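Local coordinates for protein response regulator ChrA (Corynebacterium diphtheriae, PDB 4YN8) that probably binds DNA to regulate transcription as the response regulator of a haem-sensing two-component system, at residues A[98-103]-A[126-131]. The protein carries 1 engineered substitution. Sequence-based numbering, arbitrary orientation.
Sequences MGYLLK and PEVANA. With SO4 (sulfate ion), chain B.
V128, on the first turn of helix 126-136, fits between Y100 and L102, whose side chains leave the same face of strand 99-102; the turns at 126-131 cross the strand at 80°. From CB, CG1 stands anti to the backbone N (chi1 175°) and meets CB of Y100 at 3.9 Å, obliquely to the ring. CG2 lies over the backbone between them, 3.6 Å from C of L101, and also touches CD2 of L102 at 3.8 Å. L102 is the second apolar partner: its CG and CD2 run past V128 in the opposite direction, while CD1 reaches CB of E127 at 3.6 Å. L101 points to the other face, onto L110 and A113 of helix 107-119. The Y100 ring leads away from V128, its OH hydrogen-bonded to the backbone O of A92 and N of A97. K103 extends to the acidic, magnesium-binding pocket of D12 and D54, where NZ donates hydrogen bonds to OD1 of D54 and, at 2.9 Å, to O1 of a sulfate, probably from the crystallisation liquor. Helix 126-136 thus lies on the sheet face opposite helix 107-119, and K103, just past strand 99-102, is placed like the active-site lysine of CheY-like receiver domains.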
loop_
_atom_site.group_PDB
_atom_site.type_symbol
_atom_site.label_atom_id
_atom_site.label_comp_id
_atom_site.label_asym_id
_atom_site.label_seq_id
_atom_site.Cartn_x
_atom_site.Cartn_y
_atom_site.Cartn_z
ATOM N N MET A 98 13.677 6.215 -4.199
ATOM C CA MET A 98 14.085 7.570 -4.561
ATOM C C MET A 98 12.905 8.351 -5.118
ATOM O O MET A 98 12.670 9.498 -4.682
ATOM C CB MET A 98 15.243 7.542 -5.540
ATOM C CG MET A 98 15.833 8.863 -5.948
ATOM S SD MET A 98 16.549 9.804 -4.575
ATOM C CE MET A 98 17.718 8.669 -3.914
ATOM N N GLY A 99 12.147 7.736 -6.039
ATOM C CA GLY A 99 10.999 8.424 -6.637
ATOM C C GLY A 99 9.749 7.599 -6.730
ATOM O O GLY A 99 9.801 6.360 -6.713
ATOM N N TYR A 100 8.626 8.302 -6.853
ATOM C CA TYR A 100 7.305 7.702 -6.998
ATOM C C TYR A 100 6.573 8.571 -8.031
ATOM O O TYR A 100 6.646 9.808 -7.969
ATOM C CB TYR A 100 6.490 7.773 -5.687
ATOM C CG TYR A 100 7.070 6.951 -4.576
ATOM C CD1 TYR A 100 8.091 7.434 -3.772
ATOM C CD2 TYR A 100 6.655 5.684 -4.408
ATOM C CE1 TYR A 100 8.693 6.632 -2.840
ATOM C CE2 TYR A 100 7.182 4.873 -3.402
ATOM C CZ TYR A 100 8.218 5.353 -2.658
ATOM O OH TYR A 100 8.767 4.529 -1.723
ATOM N N LEU A 101 5.843 7.915 -8.910
ATOM C CA LEU A 101 5.047 8.605 -9.941
ATOM C C LEU A 101 3.915 7.726 -10.365
ATOM O O LEU A 101 3.998 6.499 -10.262
ATOM C CB LEU A 101 5.928 8.936 -11.152
ATOM C CG LEU A 101 5.363 9.995 -12.101
ATOM C CD1 LEU A 101 5.406 11.376 -11.499
ATOM C CD2 LEU A 101 6.141 9.957 -13.439
ATOM N N LEU A 102 2.813 8.317 -10.828
ATOM C CA LEU A 102 1.784 7.515 -11.437
ATOM C C LEU A 102 2.076 7.188 -12.885
ATOM O O LEU A 102 2.650 7.980 -13.597
ATOM C CB LEU A 102 0.407 8.176 -11.346
ATOM C CG LEU A 102 -0.113 8.453 -9.943
ATOM C CD1 LEU A 102 -1.496 9.102 -10.028
ATOM C CD2 LEU A 102 -0.166 7.200 -9.133
ATOM N N LYS A 103 1.629 6.028 -13.328
ATOM C CA LYS A 103 1.935 5.559 -14.707
ATOM C C LYS A 103 1.318 6.377 -15.809
ATOM O O LYS A 103 1.872 6.405 -16.905
ATOM C CB LYS A 103 1.508 4.122 -14.921
ATOM C CG LYS A 103 2.278 3.123 -14.105
ATOM C CD LYS A 103 1.815 1.681 -14.309
ATOM C CE LYS A 103 2.613 0.761 -13.414
ATOM N NZ LYS A 103 1.870 -0.467 -13.237
ATOM N N PRO A 126 2.974 14.599 -5.924
ATOM C CA PRO A 126 1.716 14.901 -5.220
ATOM C C PRO A 126 0.589 13.959 -5.551
ATOM O O PRO A 126 -0.235 13.665 -4.681
ATOM C CB PRO A 126 1.406 16.381 -5.691
ATOM C CG PRO A 126 2.767 16.934 -5.875
ATOM C CD PRO A 126 3.597 15.817 -6.480
ATOM N N GLU A 127 0.522 13.464 -6.800
ATOM C CA GLU A 127 -0.527 12.561 -7.173
ATOM C C GLU A 127 -0.419 11.218 -6.458
ATOM O O GLU A 127 -1.409 10.579 -6.202
ATOM C CB GLU A 127 -0.547 12.342 -8.681
ATOM C CG GLU A 127 -0.819 13.630 -9.471
ATOM C CD GLU A 127 0.363 14.570 -9.632
ATOM O OE1 GLU A 127 1.519 14.294 -9.157
ATOM O OE2 GLU A 127 0.137 15.661 -10.250
ATOM N N VAL A 128 0.820 10.792 -6.194
ATOM C CA VAL A 128 1.026 9.578 -5.453
ATOM C C VAL A 128 0.633 9.791 -3.980
ATOM O O VAL A 128 -0.014 8.949 -3.368
ATOM C CB VAL A 128 2.465 9.042 -5.599
ATOM C CG1 VAL A 128 2.667 7.837 -4.709
ATOM C CG2 VAL A 128 2.728 8.655 -7.077
ATOM N N ALA A 129 1.060 10.903 -3.439
ATOM C CA ALA A 129 0.709 11.262 -2.081
ATOM C C ALA A 129 -0.786 11.299 -1.908
ATOM O O ALA A 129 -1.304 10.782 -0.876
ATOM C CB ALA A 129 1.333 12.600 -1.713
ATOM N N ASN A 130 -1.499 11.903 -2.864
ATOM C CA ASN A 130 -2.936 11.967 -2.789
ATOM C C ASN A 130 -3.575 10.525 -2.831
ATOM O O ASN A 130 -4.486 10.207 -2.060
ATOM C CB ASN A 130 -3.466 12.949 -3.879
ATOM C CG ASN A 130 -2.999 14.423 -3.699
ATOM O OD1 ASN A 130 -2.578 14.893 -2.633
ATOM N ND2 ASN A 130 -3.082 15.179 -4.804
ATOM N N ALA A 131 -3.072 9.633 -3.714
ATOM C CA ALA A 131 -3.532 8.257 -3.805
ATOM C C ALA A 131 -3.311 7.501 -2.486
ATOM O O ALA A 131 -4.127 6.684 -2.039
ATOM C CB ALA A 131 -2.787 7.545 -4.968
HETATM S S SO4 B . 0.938 -1.320 -9.686
HETATM O O1 SO4 B . 0.326 -0.556 -10.788
HETATM O O2 SO4 B . -0.098 -1.653 -8.706
HETATM O O3 SO4 B . 1.601 -2.601 -10.035
HETATM O O4 SO4 B . 2.012 -0.473 -8.996
#